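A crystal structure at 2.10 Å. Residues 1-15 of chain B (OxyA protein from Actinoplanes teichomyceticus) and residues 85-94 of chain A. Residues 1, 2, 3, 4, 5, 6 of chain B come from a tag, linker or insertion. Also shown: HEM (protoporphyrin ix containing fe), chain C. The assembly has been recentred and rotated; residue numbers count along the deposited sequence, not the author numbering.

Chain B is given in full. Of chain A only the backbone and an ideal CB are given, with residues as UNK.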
ATOM      1  N   GLY B   1      -0.324   6.190  16.251  1.00 64.07           N
ATOM      2  CA  GLY B   1      -0.089   5.531  14.902  1.00 57.98           C
ATOM      3  C   GLY B   1      -0.500   4.052  14.601  1.00 53.52           C
ATOM      4  O   GLY B   1      -1.216   3.400  15.353  1.00 51.98           O
ATOM      5  N   ILE B   2      -0.049   3.548  13.463  1.00 50.63           N
ATOM      6  CA  ILE B   2      -0.322   2.144  13.015  1.00 48.50           C
ATOM      7  C   ILE B   2       0.976   1.508  12.498  1.00 47.20           C
ATOM      8  O   ILE B   2       1.676   2.087  11.677  1.00 46.85           O
ATOM      9  CB  ILE B   2      -1.413   2.070  11.896  1.00 46.45           C
ATOM     10  CG1 ILE B   2      -2.782   2.520  12.424  1.00 48.06           C
ATOM     11  CG2 ILE B   2      -1.574   0.648  11.337  1.00 43.82           C
ATOM     12  CD1 ILE B   2      -3.813   2.763  11.326  1.00 47.38           C
ATOM     13  N   ASP B   3       1.270   0.294  12.958  1.00 47.40           N
ATOM     14  CA  ASP B   3       2.422  -0.481  12.446  1.00 46.33           C
ATOM     15  C   ASP B   3       2.158  -0.923  11.008  1.00 43.24           C
ATOM     16  O   ASP B   3       1.230  -1.709  10.779  1.00 42.26           O
ATOM     17  CB  ASP B   3       2.651  -1.708  13.359  1.00 47.20           C
ATOM     18  CG  ASP B   3       3.753  -2.669  12.856  1.00 46.87           C
ATOM     19  OD1 ASP B   3       4.436  -2.403  11.847  1.00 46.63           O
ATOM     20  OD2 ASP B   3       3.927  -3.727  13.507  1.00 48.06           O
ATOM     21  N   PRO B   4       2.986  -0.472  10.040  1.00 42.19           N
ATOM     22  CA  PRO B   4       2.771  -0.846   8.646  1.00 39.96           C
ATOM     23  C   PRO B   4       2.834  -2.355   8.353  1.00 38.38           C
ATOM     24  O   PRO B   4       2.209  -2.818   7.392  1.00 35.49           O
ATOM     25  CB  PRO B   4       3.877  -0.097   7.882  1.00 40.66           C
ATOM     26  CG  PRO B   4       4.857   0.332   8.887  1.00 42.26           C
ATOM     27  CD  PRO B   4       4.151   0.421  10.201  1.00 44.13           C
ATOM     28  N   PHE B   5       3.536  -3.116   9.197  1.00 39.27           N
ATOM     29  CA  PHE B   5       3.571  -4.578   9.067  1.00 38.92           C
ATOM     30  C   PHE B   5       2.223  -5.238   9.345  1.00 36.89           C
ATOM     31  O   PHE B   5       2.005  -6.313   8.874  1.00 34.43           O
ATOM     32  CB  PHE B   5       4.741  -5.192   9.878  1.00 41.42           C
ATOM     33  CG  PHE B   5       6.090  -4.915   9.246  1.00 42.62           C
ATOM     34  CD1 PHE B   5       6.488  -5.603   8.110  1.00 43.00           C
ATOM     35  CD2 PHE B   5       6.921  -3.922   9.739  1.00 46.54           C
ATOM     36  CE1 PHE B   5       7.706  -5.321   7.485  1.00 43.86           C
ATOM     37  CE2 PHE B   5       8.143  -3.646   9.128  1.00 46.37           C
ATOM     38  CZ  PHE B   5       8.530  -4.347   8.003  1.00 45.26           C
ATOM     39  N   THR B   6       1.308  -4.570  10.051  1.00 37.36           N
ATOM     40  CA  THR B   6      -0.064  -5.090  10.232  1.00 36.90           C
ATOM     41  C   THR B   6      -1.047  -4.771   9.088  1.00 35.30           C
ATOM     42  O   THR B   6      -2.207  -5.164   9.152  1.00 34.60           O
ATOM     43  CB  THR B   6      -0.674  -4.549  11.524  1.00 39.32           C
ATOM     44  OG1 THR B   6      -0.822  -3.123  11.421  1.00 40.90           O
ATOM     45  CG2 THR B   6       0.215  -4.906  12.716  1.00 40.66           C
ATOM     46  N   MET B   7      -0.596  -4.039   8.071  1.00 34.28           N
ATOM     47  CA  MET B   7      -1.417  -3.688   6.917  1.00 33.89           C
ATOM     48  C   MET B   7      -1.275  -4.783   5.868  1.00 31.59           C
ATOM     49  O   MET B   7      -0.411  -4.742   5.000  1.00 29.19           O
ATOM     50  CB  MET B   7      -1.000  -2.318   6.369  1.00 35.19           C
ATOM     51  CG  MET B   7      -1.133  -1.202   7.385  1.00 37.76           C
ATOM     52  SD  MET B   7      -2.834  -0.715   7.747  1.00 40.48           S
ATOM     53  CE  MET B   7      -3.237   0.035   6.171  1.00 39.70           C
ATOM     54  N   PHE B   8      -2.161  -5.771   5.966  1.00 31.72           N
ATOM     55  CA  PHE B   8      -2.022  -7.051   5.267  1.00 30.83           C
ATOM     56  C   PHE B   8      -1.858  -6.989   3.754  1.00 30.18           C
ATOM     57  O   PHE B   8      -0.894  -7.550   3.187  1.00 29.05           O
ATOM     58  CB  PHE B   8      -3.208  -7.953   5.628  1.00 30.80           C
ATOM     59  CG  PHE B   8      -3.174  -9.281   4.951  1.00 28.86           C
ATOM     60  CD1 PHE B   8      -2.179 -10.201   5.246  1.00 28.78           C
ATOM     61  CD2 PHE B   8      -4.125  -9.605   4.016  1.00 28.63           C
ATOM     62  CE1 PHE B   8      -2.132 -11.439   4.587  1.00 27.87           C
ATOM     63  CE2 PHE B   8      -4.099 -10.826   3.367  1.00 28.02           C
ATOM     64  CZ  PHE B   8      -3.095 -11.746   3.645  1.00 27.12           C
ATOM     65  N   GLU B   9      -2.800  -6.339   3.084  1.00 31.25           N
ATOM     66  CA  GLU B   9      -2.748  -6.206   1.628  1.00 32.02           C
ATOM     67  C   GLU B   9      -1.536  -5.363   1.219  1.00 30.86           C
ATOM     68  O   GLU B   9      -0.796  -5.743   0.302  1.00 29.19           O
ATOM     69  CB  GLU B   9      -4.035  -5.548   1.057  1.00 35.13           C
ATOM     70  CG  GLU B   9      -5.304  -6.393   1.165  1.00 37.17           C
ATOM     71  CD  GLU B   9      -5.976  -6.375   2.532  1.00 40.95           C
ATOM     72  OE1 GLU B   9      -5.457  -5.709   3.460  1.00 44.48           O
ATOM     73  OE2 GLU B   9      -7.032  -7.029   2.689  1.00 42.90           O
ATOM     74  N   GLU B  10      -1.325  -4.241   1.913  1.00 30.54           N
ATOM     75  CA  GLU B  10      -0.284  -3.299   1.509  1.00 31.03           C
ATOM     76  C   GLU B  10       1.138  -3.881   1.690  1.00 30.12           C
ATOM     77  O   GLU B  10       1.961  -3.777   0.791  1.00 28.28           O
ATOM     78  CB  GLU B  10      -0.398  -1.971   2.282  1.00 32.82           C
ATOM     79  CG  GLU B  10      -1.662  -1.179   1.971  1.00 34.10           C
ATOM     80  CD  GLU B  10      -2.867  -1.584   2.819  1.00 35.81           C
ATOM     81  OE1 GLU B  10      -2.929  -2.706   3.370  1.00 35.71           O
ATOM     82  OE2 GLU B  10      -3.769  -0.752   2.967  1.00 40.37           O
ATOM     83  N   ILE B  11       1.428  -4.455   2.858  1.00 30.78           N
ATOM     84  CA  ILE B  11       2.774  -4.973   3.133  1.00 30.86           C
ATOM     85  C   ILE B  11       3.136  -6.101   2.163  1.00 29.57           C
ATOM     86  O   ILE B  11       4.263  -6.165   1.672  1.00 28.60           O
ATOM     87  CB  ILE B  11       2.962  -5.346   4.627  1.00 32.88           C
ATOM     88  CG1 ILE B  11       4.446  -5.440   4.980  1.00 34.10           C
ATOM     89  CG2 ILE B  11       2.265  -6.661   4.991  1.00 32.32           C
ATOM     90  CD1 ILE B  11       5.193  -4.132   4.893  1.00 36.22           C
ATOM     91  N   ASN B  12       2.159  -6.932   1.805  1.00 29.30           N
ATOM     92  CA  ASN B  12       2.415  -8.031   0.888  1.00 29.13           C
ATOM     93  C   ASN B  12       2.475  -7.646  -0.583  1.00 29.08           C
ATOM     94  O   ASN B  12       3.158  -8.303  -1.361  1.00 26.68           O
ATOM     95  CB  ASN B  12       1.465  -9.202   1.194  1.00 29.05           C
ATOM     96  CG  ASN B  12       1.801  -9.834   2.526  1.00 29.49           C
ATOM     97  OD1 ASN B  12       2.925 -10.363   2.713  1.00 30.96           O
ATOM     98  ND2 ASN B  12       0.905  -9.698   3.490  1.00 30.03           N
ATOM     99  N   VAL B  13       1.804  -6.565  -0.954  1.00 29.61           N
ATOM    100  CA  VAL B  13       2.048  -5.906  -2.254  1.00 31.54           C
ATOM    101  C   VAL B  13       3.511  -5.434  -2.362  1.00 30.83           C
ATOM    102  O   VAL B  13       4.153  -5.656  -3.370  1.00 30.99           O
ATOM    103  CB  VAL B  13       1.073  -4.699  -2.457  1.00 33.74           C
ATOM    104  CG1 VAL B  13       1.600  -3.665  -3.457  1.00 35.08           C
ATOM    105  CG2 VAL B  13      -0.290  -5.226  -2.896  1.00 33.43           C
ATOM    106  N   VAL B  14       4.015  -4.815  -1.306  1.00 31.38           N
ATOM    107  CA  VAL B  14       5.400  -4.339  -1.250  1.00 33.39           C
ATOM    108  C   VAL B  14       6.386  -5.498  -1.380  1.00 31.90           C
ATOM    109  O   VAL B  14       7.307  -5.421  -2.156  1.00 31.50           O
ATOM    110  CB  VAL B  14       5.701  -3.575   0.073  1.00 34.86           C
ATOM    111  CG1 VAL B  14       7.196  -3.302   0.212  1.00 37.76           C
ATOM    112  CG2 VAL B  14       4.945  -2.262   0.123  1.00 35.75           C
ATOM    113  N   ARG B  15       6.186  -6.549  -0.596  1.00 31.64           N
ATOM    114  CA  ARG B  15       7.078  -7.702  -0.619  1.00 32.21           C
ATOM    115  C   ARG B  15       7.058  -8.342  -2.006  1.00 30.59           C
ATOM    116  O   ARG B  15       8.117  -8.677  -2.527  1.00 29.51           O
ATOM    117  CB  ARG B  15       6.690  -8.729   0.433  1.00 33.44           C
ATOM    118  CG  ARG B  15       6.955  -8.300   1.866  1.00 37.17           C
ATOM    119  CD  ARG B  15       6.335  -9.337   2.797  1.00 38.44           C
ATOM    120  NE  ARG B  15       6.603  -9.027   4.198  1.00 41.14           N
ATOM    121  CZ  ARG B  15       5.762  -9.201   5.220  1.00 39.54           C
ATOM    122  NH1 ARG B  15       4.529  -9.660   5.042  1.00 40.03           N
ATOM    123  NH2 ARG B  15       6.159  -8.877   6.433  1.00 40.60           N
TER
ATOM    124  N   UNK A  85       0.823   5.677  -3.895  1.00 59.33           N
ATOM    125  CA  UNK A  85       0.166   4.612  -4.669  1.00 59.24           C
ATOM    126  C   UNK A  85      -0.338   3.471  -3.772  1.00 57.06           C
ATOM    127  O   UNK A  85      -1.536   3.167  -3.780  1.00 56.34           O
ATOM    128  CB  UNK A  85       1.134   4.055  -5.715  1.00 59.24           C
ATOM    129  N   UNK A  86       0.557   2.849  -3.007  1.00 55.06           N
ATOM    130  CA  UNK A  86       0.175   1.698  -2.179  1.00 54.00           C
ATOM    131  C   UNK A  86      -0.226   2.109  -0.760  1.00 49.85           C
ATOM    132  O   UNK A  86      -1.051   1.422  -0.142  1.00 49.91           O
ATOM    133  CB  UNK A  86       1.329   0.696  -2.115  1.00 54.00           C
ATOM    134  N   UNK A  87       0.289   3.242  -0.265  1.00 46.06           N
ATOM    135  CA  UNK A  87      -0.011   3.699   1.089  1.00 42.45           C
ATOM    136  C   UNK A  87      -0.620   5.122   1.168  1.00 41.05           C
ATOM    137  O   UNK A  87      -0.172   5.935   1.983  1.00 38.54           O
ATOM    138  CB  UNK A  87       1.274   3.655   1.918  1.00 42.45           C
ATOM    139  N   UNK A  88      -1.646   5.425   0.337  1.00 40.81           N
ATOM    140  CA  UNK A  88      -2.176   6.802   0.358  1.00 40.13           C
ATOM    141  C   UNK A  88      -2.651   7.209   1.736  1.00 38.85           C
ATOM    142  O   UNK A  88      -3.453   6.494   2.331  1.00 38.57           O
ATOM    143  CB  UNK A  88      -3.329   6.945  -0.637  1.00 40.13           C
ATOM    144  N   UNK A  89      -2.127   8.316   2.262  1.00 38.62           N
ATOM    145  CA  UNK A  89      -2.568   8.847   3.551  1.00 38.13           C
ATOM    146  C   UNK A  89      -2.013   8.129   4.761  1.00 38.52           C
ATOM    147  O   UNK A  89      -2.455   8.393   5.875  1.00 38.83           O
ATOM    148  CB  UNK A  89      -4.096   8.807   3.619  1.00 38.13           C
ATOM    149  N   UNK A  90      -1.036   7.240   4.548  1.00 38.89           N
ATOM    150  CA  UNK A  90      -0.334   6.540   5.620  1.00 38.46           C
ATOM    151  C   UNK A  90       0.985   7.284   5.806  1.00 38.40           C
ATOM    152  O   UNK A  90       1.989   6.951   5.167  1.00 37.96           O
ATOM    153  CB  UNK A  90      -0.118   5.059   5.300  1.00 38.46           C
ATOM    154  N   UNK A  91       0.966   8.297   6.667  1.00 38.47           N
ATOM    155  CA  UNK A  91       2.027   9.312   6.731  1.00 39.81           C
ATOM    156  C   UNK A  91       3.415   8.801   7.099  1.00 41.44           C
ATOM    157  O   UNK A  91       4.432   9.331   6.644  1.00 39.37           O
ATOM    158  CB  UNK A  91       1.626  10.384   7.746  1.00 39.81           C
ATOM    159  N   UNK A  92       3.452   7.762   7.921  1.00 43.52           N
ATOM    160  CA  UNK A  92       4.712   7.274   8.429  1.00 47.24           C
ATOM    161  C   UNK A  92       5.460   6.473   7.331  1.00 47.58           C
ATOM    162  O   UNK A  92       6.601   6.080   7.530  1.00 50.38           O
ATOM    163  CB  UNK A  92       4.477   6.413   9.672  1.00 47.24           C
ATOM    164  N   UNK A  93       4.821   6.272   6.169  1.00 47.05           N
ATOM    165  CA  UNK A  93       5.480   5.777   4.947  1.00 47.65           C
ATOM    166  C   UNK A  93       5.809   6.842   3.880  1.00 46.95           C
ATOM    167  O   UNK A  93       6.180   6.480   2.770  1.00 47.56           O
ATOM    168  CB  UNK A  93       4.585   4.714   4.307  1.00 47.65           C
ATOM    169  N   UNK A  94       5.687   8.134   4.197  1.00 44.75           N
ATOM    170  CA  UNK A  94       6.141   9.199   3.296  1.00 44.75           C
ATOM    171  C   UNK A  94       7.475   9.761   3.803  1.00 44.20           C
ATOM    172  O   UNK A  94       7.742   9.789   5.015  1.00 42.88           O
ATOM    173  CB  UNK A  94       5.093  10.308   3.192  1.00 44.75           C
TER
HETATM  174  CHA HEM C 401       2.582   8.389  14.683  1.00 34.26           C
HETATM  175  CHB HEM C 401      -2.172   9.250  14.539  1.00 35.03           C
HETATM  176  CHC HEM C 401      -2.624   7.666  19.137  1.00 37.44           C
HETATM  177  CHD HEM C 401       2.133   6.776  19.195  1.00 35.60           C
HETATM  178  C1A HEM C 401       1.329   8.735  14.262  1.00 35.25           C
HETATM  179  C2A HEM C 401       1.040   9.246  12.976  1.00 34.45           C
HETATM  180  C3A HEM C 401      -0.294   9.485  12.929  1.00 35.97           C
HETATM  181  C4A HEM C 401      -0.834   9.138  14.193  1.00 35.87           C
HETATM  182  CMA HEM C 401      -1.040  10.027  11.722  1.00 37.60           C
HETATM  183  CAA HEM C 401       2.002   9.452  11.829  1.00 35.08           C
HETATM  184  CBA HEM C 401       2.496  10.895  11.744  1.00 36.14           C
HETATM  185  CGA HEM C 401       3.528  11.036  10.658  1.00 36.48           C
HETATM  186  O1A HEM C 401       4.135  10.046  10.169  1.00 37.35           O
HETATM  187  O2A HEM C 401       3.801  12.179  10.235  1.00 37.54           O
HETATM  188  C1B HEM C 401      -2.718   8.899  15.784  1.00 35.77           C
HETATM  189  C2B HEM C 401      -4.103   9.032  16.110  1.00 36.34           C
HETATM  190  C3B HEM C 401      -4.257   8.596  17.403  1.00 37.51           C
HETATM  191  C4B HEM C 401      -2.904   8.186  17.857  1.00 36.81           C
HETATM  192  CMB HEM C 401      -5.191   9.572  15.206  1.00 38.04           C
HETATM  193  CAB HEM C 401      -5.463   8.529  18.277  1.00 40.00           C
HETATM  194  CBB HEM C 401      -6.682   8.987  18.004  1.00 43.29           C
HETATM  195  C1C HEM C 401      -1.359   7.263  19.579  1.00 36.41           C
HETATM  196  C2C HEM C 401      -1.030   6.821  20.880  1.00 36.61           C
HETATM  197  C3C HEM C 401       0.342   6.572  20.894  1.00 37.89           C
HETATM  198  C4C HEM C 401       0.826   6.865  19.584  1.00 35.99           C
HETATM  199  CMC HEM C 401      -1.992   6.648  22.043  1.00 37.21           C
HETATM  200  CAC HEM C 401       1.208   6.084  22.007  1.00 40.86           C
HETATM  201  CBC HEM C 401       0.835   5.839  23.262  1.00 43.05           C
HETATM  202  C1D HEM C 401       2.595   7.165  17.950  1.00 35.03           C
HETATM  203  C2D HEM C 401       4.031   7.062  17.615  1.00 35.63           C
HETATM  204  C3D HEM C 401       4.145   7.517  16.368  1.00 35.01           C
HETATM  205  C4D HEM C 401       2.786   7.894  15.949  1.00 34.39           C
HETATM  206  CMD HEM C 401       5.203   6.558  18.436  1.00 35.80           C
HETATM  207  CAD HEM C 401       5.434   7.597  15.583  1.00 37.64           C
HETATM  208  CBD HEM C 401       5.704   6.293  14.835  1.00 39.86           C
HETATM  209  CGD HEM C 401       7.092   6.281  14.234  1.00 41.45           C
HETATM  210  O1D HEM C 401       7.530   5.228  13.708  1.00 48.32           O
HETATM  211  O2D HEM C 401       7.819   7.295  14.220  1.00 42.15           O
HETATM  212  NA  HEM C 401       0.181   8.688  15.011  1.00 33.93           N
HETATM  213  NB  HEM C 401      -2.063   8.387  16.834  1.00 36.89           N
HETATM  214  NC  HEM C 401      -0.217   7.313  18.822  1.00 37.08           N
HETATM  215  ND  HEM C 401       1.875   7.667  16.922  1.00 34.43           N
HETATM  216 FE   HEM C 401       0.001   8.018  16.878  1.00 38.27          FE

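Position 85 lies where the ideal CB has no atom of chain B within 5.5 Å, so this contact sets no rule and many side chains would do. It is A:Ile85, which does not touch the stretch.

Position 86 points its CA-to-CB bond toward the helix of chain B. The ideal CB sits 4.6 Å from CG1 of B:Val13 and 5.2 Å from CG2 of B:Val14, room for a small or medium side chain such as alanine, serine, threonine or valine. The residue is A:Thr86; its CG2 packs 3.7 Å from CG1 of B:Val13. Its backbone matters as well: CG of B:Glu10 lies 3.4 Å from the carbonyl O of A:Thr86, and one water donates to both that O and OE2 of B:Glu10, 2.9 Å from each. With no direct hydrogen bond between the stretches, this water supplies a polar link.

At position 87 the bond runs sideways and the ideal CB has nothing within 5.5 Å, yet B:Pro4, B:Met7, B:Glu10, B:Ile11 and B:Val14 line a broad hollow beyond. A short side chain would not reach them; a large aromatic (Trp, Tyr, Phe) or a long flexible methionine would suit, the widest ring covering most of the hollow. A:Trp87 fills it, with 99 Å² covered, the largest share of any residue here. CB of B:Glu10 lies over one face, 3.7 Å from the centroid of the six-membered ring and 11° off its normal, a CH-pi contact made by the aliphatic part of an acidic side chain. Around the edge, B:Val14 CG2 approaches NE1 at 3.6 Å and the carbonyl O of B:Pro4 comes within 3.5 Å of CH2. B:Met7 CB also packs 3.7 Å from CZ3.

Positions 88 and 89 are out of reach of chain B, so the backbone is the guide. Phi of -58° and psi of 125° at 88 are compatible with proline among many others, and phi of 78° at 89 favours glycine. A:Pro88 and A:Gly89 form the middle of a type II turn, closed by the 3.0 Å bond from N of 90 to O of A:Trp87.

Position 90 points toward chain B, but from a distance: the space in front of it ends at B:Ile2, B:Pro4 and B:Met7. A large apolar side chain is wanted, aromatic or perhaps methionine or leucine. A:Phe90 sends CZ to 3.4 Å from the carbonyl O of B:Ile2, CE1 to 4.0 Å from CB of B:Pro4 and CE2 to 3.7 Å from CG of B:Met7. B:Ile2 and B:Pro4 come from a tag.

Position 91 is out of reach and unconstrained here; it is A:Leu91.

Position 92 points toward chain B with only a marginal approach, so several side chains fit. In A:Thr92, CG2 is 4.3 Å from O of B:Ile2.

Position 93 also points toward, and a medium or long side chain could touch B:Pro4. A:Gln93 does so, NE2 lying 3.9 Å from CG of the proline.

Position 94 is out of reach, so chain B asks nothing of it and many side chains would suit; A:Tyr94 uses its OH to accept from N of A:Gly89 at 2.9 Å, bracing the turn.

Chain A, residues 85-94: ITWPGFLTQY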
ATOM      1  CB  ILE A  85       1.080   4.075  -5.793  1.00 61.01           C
ATOM      2  CG1 ILE A  85       1.348   5.186  -6.825  1.00 62.66           C
ATOM      3  CG2 ILE A  85       0.445   2.859  -6.480  1.00 61.94           C
ATOM      4  CD1 ILE A  85       2.604   4.990  -7.657  1.00 64.56           C
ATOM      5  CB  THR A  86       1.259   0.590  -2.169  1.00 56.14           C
ATOM      6  OG1 THR A  86       2.512   1.149  -1.790  1.00 60.40           O
ATOM      7  CG2 THR A  86       1.423  -0.013  -3.534  1.00 57.98           C
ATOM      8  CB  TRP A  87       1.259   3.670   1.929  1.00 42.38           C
ATOM      9  CG  TRP A  87       2.024   2.389   1.945  1.00 43.11           C
ATOM     10  CD1 TRP A  87       2.960   2.000   1.049  1.00 45.00           C
ATOM     11  CD2 TRP A  87       1.974   1.371   2.946  1.00 42.55           C
ATOM     12  NE1 TRP A  87       3.488   0.780   1.413  1.00 45.93           N
ATOM     13  CE2 TRP A  87       2.899   0.379   2.581  1.00 44.35           C
ATOM     14  CE3 TRP A  87       1.235   1.198   4.117  1.00 41.83           C
ATOM     15  CZ2 TRP A  87       3.091  -0.781   3.336  1.00 44.61           C
ATOM     16  CZ3 TRP A  87       1.445   0.051   4.876  1.00 41.88           C
ATOM     17  CH2 TRP A  87       2.348  -0.921   4.473  1.00 43.25           C
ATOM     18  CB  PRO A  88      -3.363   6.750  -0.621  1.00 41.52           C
ATOM     19  CG  PRO A  88      -3.662   5.307  -0.845  1.00 41.61           C
ATOM     20  CD  PRO A  88      -2.382   4.564  -0.610  1.00 41.20           C
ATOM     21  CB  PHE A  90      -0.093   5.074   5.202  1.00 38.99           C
ATOM     22  CG  PHE A  90       0.147   4.136   6.354  1.00 39.27           C
ATOM     23  CD1 PHE A  90       1.376   4.095   6.992  1.00 39.54           C
ATOM     24  CD2 PHE A  90      -0.864   3.283   6.798  1.00 40.09           C
ATOM     25  CE1 PHE A  90       1.604   3.216   8.043  1.00 39.94           C
ATOM     26  CE2 PHE A  90      -0.648   2.413   7.857  1.00 40.11           C
ATOM     27  CZ  PHE A  90       0.594   2.385   8.479  1.00 40.07           C
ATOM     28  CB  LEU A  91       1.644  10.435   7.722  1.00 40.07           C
ATOM     29  CG  LEU A  91       0.637  11.433   7.142  1.00 40.44           C
ATOM     30  CD1 LEU A  91      -0.029  12.257   8.228  1.00 40.04           C
ATOM     31  CD2 LEU A  91       1.334  12.351   6.148  1.00 42.00           C
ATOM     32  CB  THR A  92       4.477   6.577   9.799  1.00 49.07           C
ATOM     33  OG1 THR A  92       5.713   6.427  10.519  1.00 52.49           O
ATOM     34  CG2 THR A  92       3.779   5.262   9.642  1.00 49.90           C
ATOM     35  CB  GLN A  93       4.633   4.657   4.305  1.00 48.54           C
ATOM     36  CG  GLN A  93       4.635   3.356   5.091  1.00 49.37           C
ATOM     37  CD  GLN A  93       6.045   2.796   5.239  1.00 50.76           C
ATOM     38  OE1 GLN A  93       6.638   2.337   4.267  1.00 50.23           O
ATOM     39  NE2 GLN A  93       6.601   2.880   6.450  1.00 51.02           N
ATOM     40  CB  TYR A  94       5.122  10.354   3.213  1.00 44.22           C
ATOM     41  CG  TYR A  94       3.793  10.083   2.535  1.00 44.24           C
ATOM     42  CD1 TYR A  94       2.957   9.053   2.961  1.00 43.74           C
ATOM     43  CD2 TYR A  94       3.325  10.915   1.509  1.00 45.25           C
ATOM     44  CE1 TYR A  94       1.722   8.828   2.361  1.00 43.72           C
ATOM     45  CE2 TYR A  94       2.093  10.690   0.893  1.00 45.32           C
ATOM     46  CZ  TYR A  94       1.296   9.651   1.327  1.00 44.33           C
ATOM     47  OH  TYR A  94       0.074   9.426   0.747  1.00 44.42           O
TER
HETATM   48  O   HOH W   1      -3.410   1.729   1.545  1.00 51.71           O
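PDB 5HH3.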